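Local coordinates for protein uroporphyrinogen-III synthetase (Pseudomonas syringae pv. tomato, PDB 3RE1) that probably catalyses the cyclisation of linear hydroxymethylbilane to the macrocycle uroporphyrinogen III, with loss of water, in porphyrin biosynthesis, at residues 15-20 / 256-261; 39-44 / 186-191; 83-88 / 109-114; 152-157 / 167-172. All blocks are in the same frame, centred on the assembly; numbering follows the deposited sequence.

Contacts 1 and 2 belong to the five-stranded parallel sheet, contacts 3 and 4 to the mixed sheet across the chain's centre. The centres of contacts 1 and 3 lie about 37 Å apart. Contacts 1 and 2 share neighbouring strands: backbone atoms of L19 probably bond to S41 and L43. Contacts 3 and 4 meet more lightly, where L84 packs on L172. Contact 1 is the buried, wholly apolar one. The other three are partly buried and mix apolar and polar atoms. In contact 2 an arginine reaches an edge strand. In contacts 3 and 4 a tyrosine hydroxyl meets a carboxylate while its ring stays beside aliphatic groups.

Contact 1: residues 15-20 / 256-261; sequences WRLLLT and AALRDQ
L258 packs against W15 and L17 with its two methyl groups; CD2 alone meets the indole. This CD2 sits over a face of the indole, 3.9 Å from the centroid of the W15 five-membered ring. The direction is 16° off the ring normal, so this is a CH-pi contact. L17 completes the tight part. It and L258 reach toward each other tip to tip, and L17 CD1 is 3.8 Å from L258 CD2. W15 and L17 stand two residues apart, and both side chains turn toward the helix.

The looser part is at Q261, just past the end of helix 251-260. Its CB comes obliquely to the indole, with W15 CZ2 and Q261 CB 3.9 Å apart. The chain then bends (chi2 -58°) and carries the amide away from the ring. Q261 is partly exposed, whereas W15, L17 and L258 are buried.

L258 also touches F225 of strand 224-226, and W15 touches P264. The C-terminal helix therefore covers a face of the parallel sheet. No hydrogen bond crosses between 15-20 and 256-261. Between the two segments the contact rests on shape and burial of apolar groups, with no directional polar bond.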
loop_
_atom_site.group_PDB
_atom_site.type_symbol
_atom_site.label_atom_id
_atom_site.label_comp_id
_atom_site.label_asym_id
_atom_site.label_seq_id
_atom_site.Cartn_x
_atom_site.Cartn_y
_atom_site.Cartn_z
ATOM N N TRP A 15 -9.670 -9.653 21.040
ATOM C CA TRP A 15 -9.624 -9.551 19.579
ATOM C C TRP A 15 -8.645 -10.559 19.013
ATOM O O TRP A 15 -7.476 -10.568 19.366
ATOM C CB TRP A 15 -9.191 -8.146 19.134
ATOM C CG TRP A 15 -10.190 -7.062 19.439
ATOM C CD1 TRP A 15 -10.222 -6.253 20.545
ATOM C CD2 TRP A 15 -11.306 -6.682 18.640
ATOM N NE1 TRP A 15 -11.301 -5.398 20.486
ATOM C CE2 TRP A 15 -11.980 -5.636 19.322
ATOM C CE3 TRP A 15 -11.813 -7.126 17.417
ATOM C CZ2 TRP A 15 -13.133 -5.016 18.814
ATOM C CZ3 TRP A 15 -12.979 -6.511 16.906
ATOM C CH2 TRP A 15 -13.616 -5.461 17.607
ATOM N N ARG A 16 -9.141 -11.411 18.129
ATOM C CA ARG A 16 -8.336 -12.448 17.514
ATOM C C ARG A 16 -8.355 -12.076 16.057
ATOM O O ARG A 16 -9.135 -12.620 15.292
ATOM C CB ARG A 16 -8.983 -13.831 17.711
ATOM C CG ARG A 16 -8.769 -14.518 19.090
ATOM C CD ARG A 16 -7.639 -15.550 18.982
ATOM N NE ARG A 16 -8.074 -16.945 19.093
ATOM C CZ ARG A 16 -7.231 -17.983 19.182
ATOM N NH1 ARG A 16 -5.918 -17.798 19.180
ATOM N NH2 ARG A 16 -7.698 -19.221 19.275
ATOM N N LEU A 17 -7.497 -11.137 15.685
ATOM C CA LEU A 17 -7.503 -10.577 14.349
ATOM C C LEU A 17 -6.942 -11.475 13.276
ATOM O O LEU A 17 -6.124 -12.337 13.547
ATOM C CB LEU A 17 -6.740 -9.266 14.373
ATOM C CG LEU A 17 -7.400 -8.281 15.330
ATOM C CD1 LEU A 17 -6.576 -7.030 15.349
ATOM C CD2 LEU A 17 -8.843 -7.974 14.886
ATOM N N LEU A 18 -7.411 -11.270 12.054
ATOM C CA LEU A 18 -6.890 -11.959 10.889
ATOM C C LEU A 18 -6.129 -10.866 10.154
ATOM O O LEU A 18 -6.595 -9.733 10.113
ATOM C CB LEU A 18 -8.031 -12.438 9.993
ATOM C CG LEU A 18 -7.758 -13.604 9.025
ATOM C CD1 LEU A 18 -8.590 -13.436 7.762
ATOM C CD2 LEU A 18 -6.335 -13.667 8.633
ATOM N N LEU A 19 -4.954 -11.194 9.617
ATOM C CA LEU A 19 -4.099 -10.234 8.931
ATOM C C LEU A 19 -3.929 -10.778 7.562
ATOM O O LEU A 19 -3.683 -11.973 7.393
ATOM C CB LEU A 19 -2.749 -10.097 9.602
ATOM C CG LEU A 19 -2.748 -9.701 11.083
ATOM C CD1 LEU A 19 -1.303 -9.586 11.605
ATOM C CD2 LEU A 19 -3.446 -8.420 11.271
ATOM N N THR A 20 -4.084 -9.895 6.572
ATOM C CA THR A 20 -4.026 -10.302 5.172
ATOM C C THR A 20 -2.888 -9.743 4.306
ATOM O O THR A 20 -2.725 -10.150 3.144
ATOM C CB THR A 20 -5.340 -9.988 4.483
ATOM O OG1 THR A 20 -5.514 -8.569 4.453
ATOM C CG2 THR A 20 -6.514 -10.665 5.238
ATOM N N ALA A 256 -5.150 2.052 17.685
ATOM C CA ALA A 256 -6.026 3.166 17.986
ATOM C C ALA A 256 -7.456 2.827 17.607
ATOM O O ALA A 256 -8.410 3.289 18.262
ATOM C CB ALA A 256 -5.571 4.412 17.264
ATOM N N ALA A 257 -7.613 2.012 16.563
ATOM C CA ALA A 257 -8.951 1.646 16.101
ATOM C C ALA A 257 -9.574 0.572 16.977
ATOM O O ALA A 257 -10.776 0.621 17.271
ATOM C CB ALA A 257 -8.924 1.196 14.655
ATOM N N LEU A 258 -8.767 -0.401 17.387
ATOM C CA LEU A 258 -9.234 -1.447 18.294
ATOM C C LEU A 258 -9.706 -0.815 19.605
ATOM O O LEU A 258 -10.839 -1.019 20.022
ATOM C CB LEU A 258 -8.111 -2.449 18.555
ATOM C CG LEU A 258 -7.672 -3.254 17.333
ATOM C CD1 LEU A 258 -6.254 -3.806 17.480
ATOM C CD2 LEU A 258 -8.657 -4.373 17.127
ATOM N N ARG A 259 -8.840 -0.023 20.235
ATOM C CA ARG A 259 -9.191 0.668 21.489
ATOM C C ARG A 259 -10.467 1.471 21.327
ATOM O O ARG A 259 -11.218 1.655 22.279
ATOM C CB ARG A 259 -8.104 1.649 21.925
ATOM C CG ARG A 259 -6.692 1.115 21.998
ATOM C CD ARG A 259 -5.751 2.257 22.425
ATOM N NE ARG A 259 -5.829 3.408 21.505
ATOM C CZ ARG A 259 -5.229 4.585 21.691
ATOM N NH1 ARG A 259 -4.487 4.804 22.786
ATOM N NH2 ARG A 259 -5.376 5.548 20.773
ATOM N N ASP A 260 -10.688 1.965 20.115
ATOM C CA ASP A 260 -11.841 2.801 19.803
ATOM C C ASP A 260 -13.114 1.967 19.611
ATOM O O ASP A 260 -14.233 2.490 19.714
ATOM C CB ASP A 260 -11.539 3.629 18.544
ATOM C CG ASP A 260 -11.956 5.083 18.683
ATOM O OD1 ASP A 260 -11.521 5.751 19.656
ATOM O OD2 ASP A 260 -12.715 5.565 17.810
ATOM N N GLN A 261 -12.938 0.668 19.362
ATOM C CA GLN A 261 -14.070 -0.237 19.104
ATOM C C GLN A 261 -14.666 -0.963 20.316
ATOM O O GLN A 261 -13.923 -1.487 21.162
ATOM C CB GLN A 261 -13.676 -1.257 18.037
ATOM C CG GLN A 261 -13.529 -0.642 16.656
ATOM C CD GLN A 261 -14.812 0.056 16.197
ATOM O OE1 GLN A 261 -15.879 -0.560 16.128
ATOM N NE2 GLN A 261 -14.707 1.353 15.880
#

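Contact 2: residues 39-44 / 186-191; sequences FSSSLP and LQRVEV
R188 reaches from its helix to S41, S42 and L43 on the edge strand and the loop after it. Its CB points toward the strand. The chain then bends at chi2 (61°), and CD is the first atom to come close, 3.7 Å from S41 OG. NE makes the main bond. It donates to S41 OG at 2.6 Å, with an N-H...O angle of 144°. The oxygen is tilted 16° out of the guanidinium plane.

Beyond CZ the two terminal nitrogens have different company. NH2 gives a second, weak bond to S41 OG at 2.9 Å, so one serine oxygen accepts from two nitrogens of the same group. S42 O also lies close to NH2, at 2.5 Å. At the guanidinium edge, in its plane, is a water. R188 NH2 donates weakly to it at 3.5 Å, and S42 N donates to it at 3.0 Å. The water thus joins the arginine to the strand backbone. NH1 has apolar company: L43 CD1 is 3.9 Å from R188 NH1. L43 CB lies over one face of the guanidinium.

Strand 39-42 and the residue after it, L43, bond through the backbone to strand 16-19. L43 also touches L18 and L185. Helix 186-191 packs by strand 39-42 before the chain enters the same sheet at strand 196-198, on the far side of strand 16-19. Helices packed on a parallel sheet are typical of an alpha/beta domain.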
loop_
_atom_site.group_PDB
_atom_site.type_symbol
_atom_site.label_atom_id
_atom_site.label_comp_id
_atom_site.label_asym_id
_atom_site.label_seq_id
_atom_site.Cartn_x
_atom_site.Cartn_y
_atom_site.Cartn_z
ATOM N N PHE A 39 -3.909 -11.478 20.002
ATOM C CA PHE A 39 -3.548 -12.598 19.128
ATOM C C PHE A 39 -3.868 -12.245 17.691
ATOM O O PHE A 39 -4.658 -11.349 17.434
ATOM C CB PHE A 39 -4.319 -13.861 19.540
ATOM C CG PHE A 39 -4.121 -15.030 18.609
ATOM C CD1 PHE A 39 -2.985 -15.832 18.703
ATOM C CD2 PHE A 39 -5.071 -15.324 17.631
ATOM C CE1 PHE A 39 -2.806 -16.930 17.841
ATOM C CE2 PHE A 39 -4.911 -16.406 16.762
ATOM C CZ PHE A 39 -3.774 -17.214 16.868
ATOM N N SER A 40 -3.267 -12.954 16.753
ATOM C CA SER A 40 -3.575 -12.761 15.351
ATOM C C SER A 40 -3.062 -13.951 14.574
ATOM O O SER A 40 -2.183 -14.660 15.024
ATOM C CB SER A 40 -2.916 -11.477 14.829
ATOM O OG SER A 40 -1.511 -11.623 14.743
ATOM N N SER A 41 -3.617 -14.183 13.405
ATOM C CA SER A 41 -3.117 -15.218 12.533
ATOM C C SER A 41 -2.957 -14.597 11.152
ATOM O O SER A 41 -3.826 -13.862 10.677
ATOM C CB SER A 41 -4.092 -16.368 12.465
ATOM O OG SER A 41 -3.709 -17.260 11.424
ATOM N N SER A 42 -1.848 -14.900 10.498
ATOM C CA SER A 42 -1.603 -14.297 9.229
ATOM C C SER A 42 -1.867 -15.219 8.073
ATOM O O SER A 42 -1.364 -16.327 8.018
ATOM C CB SER A 42 -0.182 -13.761 9.187
ATOM O OG SER A 42 -0.036 -12.733 10.160
ATOM N N LEU A 43 -2.690 -14.729 7.155
ATOM C CA LEU A 43 -2.972 -15.382 5.883
ATOM C C LEU A 43 -2.687 -14.344 4.764
ATOM O O LEU A 43 -3.581 -13.590 4.373
ATOM C CB LEU A 43 -4.435 -15.828 5.834
ATOM C CG LEU A 43 -4.921 -16.316 4.468
ATOM C CD1 LEU A 43 -4.282 -17.648 4.148
ATOM C CD2 LEU A 43 -6.406 -16.458 4.462
ATOM N N PRO A 44 -1.438 -14.306 4.244
ATOM C CA PRO A 44 -1.007 -13.328 3.248
ATOM C C PRO A 44 -1.815 -13.377 1.953
ATOM O O PRO A 44 -1.956 -14.431 1.342
ATOM C CB PRO A 44 0.458 -13.690 3.021
ATOM C CG PRO A 44 0.485 -15.174 3.217
ATOM C CD PRO A 44 -0.408 -15.345 4.436
ATOM N N LEU A 186 -12.180 -19.340 5.401
ATOM C CA LEU A 186 -13.207 -19.645 6.372
ATOM C C LEU A 186 -12.663 -20.581 7.466
ATOM O O LEU A 186 -12.857 -20.338 8.665
ATOM C CB LEU A 186 -14.424 -20.274 5.680
ATOM C CG LEU A 186 -15.645 -20.603 6.566
ATOM C CD1 LEU A 186 -16.192 -19.375 7.320
ATOM C CD2 LEU A 186 -16.752 -21.276 5.744
ATOM N N GLN A 187 -11.970 -21.643 7.060
ATOM C CA GLN A 187 -11.494 -22.617 8.035
ATOM C C GLN A 187 -10.421 -21.974 8.895
ATOM O O GLN A 187 -10.164 -22.410 10.025
ATOM C CB GLN A 187 -10.964 -23.892 7.358
ATOM C CG GLN A 187 -9.537 -23.778 6.896
ATOM C CD GLN A 187 -9.010 -25.069 6.319
ATOM O OE1 GLN A 187 -9.459 -25.520 5.249
ATOM N NE2 GLN A 187 -8.039 -25.680 7.019
ATOM N N ARG A 188 -9.796 -20.930 8.361
ATOM C CA ARG A 188 -8.769 -20.241 9.113
ATOM C C ARG A 188 -9.395 -19.360 10.178
ATOM O O ARG A 188 -8.874 -19.237 11.276
ATOM C CB ARG A 188 -7.901 -19.411 8.192
ATOM C CG ARG A 188 -6.779 -18.696 8.900
ATOM C CD ARG A 188 -5.842 -19.670 9.566
ATOM N NE ARG A 188 -4.529 -19.049 9.729
ATOM C CZ ARG A 188 -3.602 -18.968 8.770
ATOM N NH1 ARG A 188 -3.814 -19.488 7.568
ATOM N NH2 ARG A 188 -2.448 -18.376 9.020
ATOM N N VAL A 189 -10.528 -18.767 9.851
ATOM C CA VAL A 189 -11.232 -17.895 10.782
ATOM C C VAL A 189 -11.894 -18.703 11.895
ATOM O O VAL A 189 -12.022 -18.221 13.023
ATOM C CB VAL A 189 -12.306 -17.024 10.050
ATOM C CG1 VAL A 189 -13.027 -16.096 11.033
ATOM C CG2 VAL A 189 -11.652 -16.196 8.980
ATOM N N GLU A 190 -12.302 -19.931 11.569
ATOM C CA GLU A 190 -12.991 -20.823 12.515
ATOM C C GLU A 190 -12.071 -21.476 13.529
ATOM O O GLU A 190 -12.175 -21.214 14.721
ATOM C CB GLU A 190 -13.786 -21.906 11.757
ATOM C CG GLU A 190 -14.985 -21.347 11.006
ATOM C CD GLU A 190 -15.790 -20.396 11.886
ATOM O OE1 GLU A 190 -16.510 -20.885 12.790
ATOM O OE2 GLU A 190 -15.698 -19.164 11.683
ATOM N N VAL A 191 -11.162 -22.316 13.042
ATOM C CA VAL A 191 -10.151 -22.978 13.871
ATOM C C VAL A 191 -9.319 -22.007 14.710
ATOM O O VAL A 191 -8.888 -22.364 15.815
ATOM C CB VAL A 191 -9.176 -23.817 13.004
ATOM C CG1 VAL A 191 -8.121 -24.493 13.870
ATOM C CG2 VAL A 191 -9.953 -24.846 12.184
HETATM O O HOH W 1 -0.155 -17.220 11.334
#

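Contact 3: residues 83-88 / 109-114; sequences ELIDEV and LDYGLD
Y111 OH donates to D86 OD1 at 2.8 Å, the one hydrogen bond across this contact. The hydroxyl is crowded in the model by the D86 backbone, so its exact place is less sure. Y111 stands where helix 102-110 gives out. G112, next in the chain, has a positive phi (89°) and closes a Schellman motif. Its N bonds back to L109 O at 3.1 Å.

The turn sends L113 back toward the protein, while Y111 extends to helix 75-88. The tyrosine CG is anti to its own N (chi1 -179°), and the ring reaches across to D86 and I85. D86 OD1 lies at the ring edge, in the ring plane. The carboxylate is turned 76° from that plane, and the two side chains cross at about a right angle.

D86 is exposed and I85 is buried, so the ring spans from the surface to the interior. L113 and I85 both touch P93 and W97, and Y111 and L113 also touch I82. Helices 75-88 and 102-110 follow strands 69-72 and 97-99, neighbours in the mixed sheet. The contact thus joins two successive helices of this alpha/beta domain. Next to the hydroxyl, on the ring edge, I85 CG2 meets Y111 CE2 at 3.6 Å.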
loop_
_atom_site.group_PDB
_atom_site.type_symbol
_atom_site.label_atom_id
_atom_site.label_comp_id
_atom_site.label_asym_id
_atom_site.label_seq_id
_atom_site.Cartn_x
_atom_site.Cartn_y
_atom_site.Cartn_z
ATOM N N GLU A 83 17.865 0.411 -6.872
ATOM C CA GLU A 83 18.599 -0.639 -7.539
ATOM C C GLU A 83 18.817 -0.402 -9.022
ATOM O O GLU A 83 19.784 -0.895 -9.598
ATOM C CB GLU A 83 17.937 -2.000 -7.303
ATOM C CG GLU A 83 17.951 -2.428 -5.816
ATOM C CD GLU A 83 19.353 -2.330 -5.156
ATOM O OE1 GLU A 83 20.326 -2.901 -5.701
ATOM O OE2 GLU A 83 19.489 -1.686 -4.089
ATOM N N LEU A 84 17.937 0.356 -9.640
ATOM C CA LEU A 84 18.097 0.673 -11.054
ATOM C C LEU A 84 19.043 1.874 -11.270
ATOM O O LEU A 84 19.936 1.805 -12.112
ATOM C CB LEU A 84 16.740 0.942 -11.677
ATOM C CG LEU A 84 16.211 -0.109 -12.639
ATOM C CD1 LEU A 84 16.198 -1.489 -12.042
ATOM C CD2 LEU A 84 14.812 0.327 -12.982
ATOM N N ILE A 85 18.836 2.947 -10.503
ATOM C CA ILE A 85 19.695 4.106 -10.519
ATOM C C ILE A 85 21.138 3.657 -10.310
ATOM O O ILE A 85 22.010 3.925 -11.131
ATOM C CB ILE A 85 19.320 5.095 -9.395
ATOM C CG1 ILE A 85 18.041 5.843 -9.754
ATOM C CG2 ILE A 85 20.392 6.125 -9.193
ATOM C CD1 ILE A 85 16.762 5.028 -9.768
ATOM N N ASP A 86 21.387 2.971 -9.204
ATOM C CA ASP A 86 22.737 2.564 -8.849
ATOM C C ASP A 86 23.421 1.775 -9.950
ATOM O O ASP A 86 24.646 1.745 -10.049
ATOM C CB ASP A 86 22.717 1.720 -7.588
ATOM C CG ASP A 86 24.096 1.360 -7.131
ATOM O OD1 ASP A 86 24.777 2.257 -6.587
ATOM O OD2 ASP A 86 24.489 0.185 -7.318
ATOM N N GLU A 87 22.624 1.137 -10.784
ATOM C CA GLU A 87 23.185 0.349 -11.848
ATOM C C GLU A 87 23.625 1.179 -13.039
ATOM O O GLU A 87 24.658 0.892 -13.636
ATOM C CB GLU A 87 22.163 -0.671 -12.291
ATOM C CG GLU A 87 22.601 -1.570 -13.419
ATOM C CD GLU A 87 21.730 -2.812 -13.500
ATOM O OE1 GLU A 87 21.933 -3.737 -12.664
ATOM O OE2 GLU A 87 20.827 -2.858 -14.377
ATOM N N VAL A 88 22.841 2.197 -13.388
ATOM C CA VAL A 88 23.118 3.037 -14.568
ATOM C C VAL A 88 23.815 4.369 -14.241
ATOM O O VAL A 88 24.666 4.813 -14.983
ATOM C CB VAL A 88 21.799 3.340 -15.361
ATOM C CG1 VAL A 88 22.100 4.154 -16.631
ATOM C CG2 VAL A 88 21.077 2.050 -15.725
ATOM N N LEU A 109 16.300 9.108 0.560
ATOM C CA LEU A 109 17.214 10.038 1.168
ATOM C C LEU A 109 18.527 9.342 1.566
ATOM O O LEU A 109 19.604 9.911 1.422
ATOM C CB LEU A 109 16.550 10.675 2.382
ATOM C CG LEU A 109 17.071 11.994 2.937
ATOM C CD1 LEU A 109 18.448 11.803 3.545
ATOM C CD2 LEU A 109 17.102 13.027 1.813
ATOM N N ASP A 110 18.438 8.107 2.036
ATOM C CA ASP A 110 19.637 7.366 2.410
ATOM C C ASP A 110 20.577 7.135 1.237
ATOM O O ASP A 110 21.789 7.179 1.419
ATOM C CB ASP A 110 19.296 6.005 3.043
ATOM C CG ASP A 110 18.780 6.132 4.478
ATOM O OD1 ASP A 110 19.077 7.168 5.139
ATOM O OD2 ASP A 110 18.083 5.181 4.936
ATOM N N TYR A 111 20.028 6.867 0.052
ATOM C CA TYR A 111 20.877 6.584 -1.115
ATOM C C TYR A 111 21.463 7.857 -1.711
ATOM O O TYR A 111 22.192 7.809 -2.701
ATOM C CB TYR A 111 20.097 5.849 -2.189
ATOM C CG TYR A 111 20.909 5.511 -3.408
ATOM C CD1 TYR A 111 21.962 4.606 -3.334
ATOM C CD2 TYR A 111 20.618 6.089 -4.653
ATOM C CE1 TYR A 111 22.712 4.294 -4.459
ATOM C CE2 TYR A 111 21.362 5.772 -5.770
ATOM C CZ TYR A 111 22.406 4.876 -5.667
ATOM O OH TYR A 111 23.158 4.526 -6.757
ATOM N N GLY A 112 21.141 8.991 -1.091
ATOM C CA GLY A 112 21.629 10.273 -1.553
ATOM C C GLY A 112 20.783 11.003 -2.594
ATOM O O GLY A 112 21.295 11.821 -3.362
ATOM N N LEU A 113 19.486 10.715 -2.639
ATOM C CA LEU A 113 18.622 11.426 -3.558
ATOM C C LEU A 113 18.050 12.665 -2.870
ATOM O O LEU A 113 17.807 12.681 -1.659
ATOM C CB LEU A 113 17.506 10.523 -4.073
ATOM C CG LEU A 113 17.989 9.373 -4.952
ATOM C CD1 LEU A 113 16.874 8.342 -5.195
ATOM C CD2 LEU A 113 18.512 9.938 -6.243
ATOM N N ASP A 114 17.835 13.701 -3.659
ATOM C CA ASP A 114 17.337 14.945 -3.149
ATOM C C ASP A 114 15.823 14.834 -2.982
ATOM O O ASP A 114 15.053 15.545 -3.630
ATOM C CB ASP A 114 17.738 16.052 -4.123
ATOM C CG ASP A 114 17.265 17.411 -3.698
ATOM O OD1 ASP A 114 17.277 17.710 -2.474
ATOM O OD2 ASP A 114 16.884 18.182 -4.606
#

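Contact 4: residues 152-157 / 167-172; sequences GRELLA and VDYLPL
Y169 and A157 cover most of this contact, and V167 adds a smaller share. They join the strand and the helix of a beta-alpha-beta unit formed by strand 143-148, helix 155-162 and strand 166-176. V167 and Y169 are two residues apart on the strand, so both point to the helix. A157 CB sits in the first turn of the helix. It is 3.9 Å from V167 CG1 and 3.8 Å from Y169 CZ. It approaches the tyrosine ring obliquely. V167 CG2 lies near the backbone as well, 3.9 Å from A157 O.

Y169 has its CG anti to the carbonyl carbon (chi1 -70°), and its ring reaches toward the loop before the helix. There Y169 OH donates to E154 OE1 at 2.6 Å. The hydroxyl is set too near A157 in the model, so this length is less certain. E154 OE1 lies at the ring edge, and the carboxylate stands 90° to the ring plane. The chain of E154 bends at chi2 (-61°) to bring the carboxylate in. Its other oxygen, OE2, forms a salt bridge with R148, which also makes a cation-pi contact with Y169.

A water bridges the start of the helix. It donates to R153 O at 3.0 Å and accepts from A157 N. The 2.5 Å from A157 N to the water O is unusually short, and its exact length is doubtful. The water's bond to Y169 OH, at 3.4 Å, is weak. Apolar contacts at A157 thus lie beside a small polar group. With R148 near both, E154 would probably favour its charged form, and the carboxylate probably orients the Y169 hydroxyl.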
loop_
_atom_site.group_PDB
_atom_site.type_symbol
_atom_site.label_atom_id
_atom_site.label_comp_id
_atom_site.label_asym_id
_atom_site.label_seq_id
_atom_site.Cartn_x
_atom_site.Cartn_y
_atom_site.Cartn_z
ATOM N N GLY A 152 -2.192 1.378 -9.799
ATOM C CA GLY A 152 -2.300 2.111 -8.551
ATOM C C GLY A 152 -3.343 3.208 -8.612
ATOM O O GLY A 152 -4.120 3.292 -9.568
ATOM N N ARG A 153 -3.357 4.042 -7.575
ATOM C CA ARG A 153 -4.266 5.166 -7.511
ATOM C C ARG A 153 -3.921 6.145 -8.622
ATOM O O ARG A 153 -2.748 6.463 -8.840
ATOM C CB ARG A 153 -4.152 5.873 -6.160
ATOM C CG ARG A 153 -3.841 4.961 -5.001
ATOM C CD ARG A 153 -5.019 4.850 -4.056
ATOM N NE ARG A 153 -4.620 4.155 -2.832
ATOM C CZ ARG A 153 -4.245 4.765 -1.701
ATOM N NH1 ARG A 153 -4.237 6.099 -1.623
ATOM N NH2 ARG A 153 -3.897 4.040 -0.638
ATOM N N GLU A 154 -4.943 6.652 -9.298
ATOM C CA GLU A 154 -4.722 7.593 -10.402
ATOM C C GLU A 154 -4.901 9.049 -9.980
ATOM O O GLU A 154 -4.728 9.967 -10.772
ATOM C CB GLU A 154 -5.650 7.257 -11.571
ATOM C CG GLU A 154 -5.494 5.830 -12.069
ATOM C CD GLU A 154 -4.094 5.539 -12.590
ATOM O OE1 GLU A 154 -3.463 6.430 -13.247
ATOM O OE2 GLU A 154 -3.643 4.393 -12.352
ATOM N N LEU A 155 -5.231 9.250 -8.711
ATOM C CA LEU A 155 -5.526 10.582 -8.204
ATOM C C LEU A 155 -4.409 11.594 -8.444
ATOM O O LEU A 155 -4.646 12.666 -9.038
ATOM C CB LEU A 155 -5.879 10.540 -6.732
ATOM C CG LEU A 155 -6.131 11.916 -6.136
ATOM C CD1 LEU A 155 -7.229 12.647 -6.914
ATOM C CD2 LEU A 155 -6.496 11.799 -4.695
ATOM N N LEU A 156 -3.210 11.255 -7.989
ATOM C CA LEU A 156 -2.063 12.141 -8.140
ATOM C C LEU A 156 -1.762 12.546 -9.582
ATOM O O LEU A 156 -1.644 13.736 -9.886
ATOM C CB LEU A 156 -0.816 11.496 -7.567
ATOM C CG LEU A 156 0.268 12.531 -7.246
ATOM C CD1 LEU A 156 -0.241 13.516 -6.195
ATOM C CD2 LEU A 156 1.512 11.801 -6.768
ATOM N N ALA A 157 -1.663 11.547 -10.460
ATOM C CA ALA A 157 -1.451 11.783 -11.867
ATOM C C ALA A 157 -2.549 12.663 -12.470
ATOM O O ALA A 157 -2.258 13.586 -13.257
ATOM C CB ALA A 157 -1.343 10.443 -12.598
ATOM N N VAL A 167 2.520 13.464 -16.968
ATOM C CA VAL A 167 2.862 12.420 -16.028
ATOM C C VAL A 167 2.989 11.081 -16.759
ATOM O O VAL A 167 2.096 10.685 -17.542
ATOM C CB VAL A 167 1.792 12.278 -14.989
ATOM C CG1 VAL A 167 2.172 11.162 -14.003
ATOM C CG2 VAL A 167 1.530 13.611 -14.278
ATOM N N ASP A 168 4.101 10.389 -16.502
ATOM C CA ASP A 168 4.346 9.051 -17.045
ATOM C C ASP A 168 4.615 8.078 -15.899
ATOM O O ASP A 168 4.997 8.484 -14.784
ATOM C CB ASP A 168 5.548 9.074 -17.984
ATOM C CG ASP A 168 5.240 9.757 -19.303
ATOM O OD1 ASP A 168 4.200 9.412 -19.901
ATOM O OD2 ASP A 168 6.024 10.624 -19.751
ATOM N N TYR A 169 4.436 6.795 -16.160
ATOM C CA TYR A 169 4.612 5.806 -15.114
ATOM C C TYR A 169 5.757 4.904 -15.430
ATOM O O TYR A 169 6.075 4.672 -16.587
ATOM C CB TYR A 169 3.363 4.949 -14.938
ATOM C CG TYR A 169 2.171 5.682 -14.327
ATOM C CD1 TYR A 169 2.259 6.319 -13.082
ATOM C CD2 TYR A 169 0.941 5.717 -14.993
ATOM C CE1 TYR A 169 1.158 6.967 -12.533
ATOM C CE2 TYR A 169 -0.160 6.359 -14.448
ATOM C CZ TYR A 169 -0.047 6.972 -13.223
ATOM O OH TYR A 169 -1.160 7.576 -12.702
ATOM N N LEU A 170 6.378 4.390 -14.378
ATOM C CA LEU A 170 7.466 3.442 -14.504
ATOM C C LEU A 170 7.136 2.332 -13.523
ATOM O O LEU A 170 7.496 2.403 -12.351
ATOM C CB LEU A 170 8.779 4.118 -14.134
ATOM C CG LEU A 170 10.019 3.225 -14.178
ATOM C CD1 LEU A 170 10.446 2.925 -15.598
ATOM C CD2 LEU A 170 11.120 3.877 -13.403
ATOM N N PRO A 171 6.397 1.319 -13.975
ATOM C CA PRO A 171 6.025 0.206 -13.104
ATOM C C PRO A 171 7.251 -0.654 -12.738
ATOM O O PRO A 171 7.838 -1.329 -13.578
ATOM C CB PRO A 171 5.015 -0.551 -13.952
ATOM C CG PRO A 171 5.530 -0.335 -15.360
ATOM C CD PRO A 171 5.893 1.117 -15.348
ATOM N N LEU A 172 7.633 -0.624 -11.478
ATOM C CA LEU A 172 8.783 -1.396 -11.002
ATOM C C LEU A 172 8.469 -2.793 -10.444
ATOM O O LEU A 172 9.372 -3.558 -10.116
ATOM C CB LEU A 172 9.488 -0.586 -9.932
ATOM C CG LEU A 172 9.985 0.740 -10.475
ATOM C CD1 LEU A 172 10.466 1.636 -9.332
ATOM C CD2 LEU A 172 11.090 0.483 -11.478
HETATM O O HOH W 2 -1.649 9.147 -9.674
#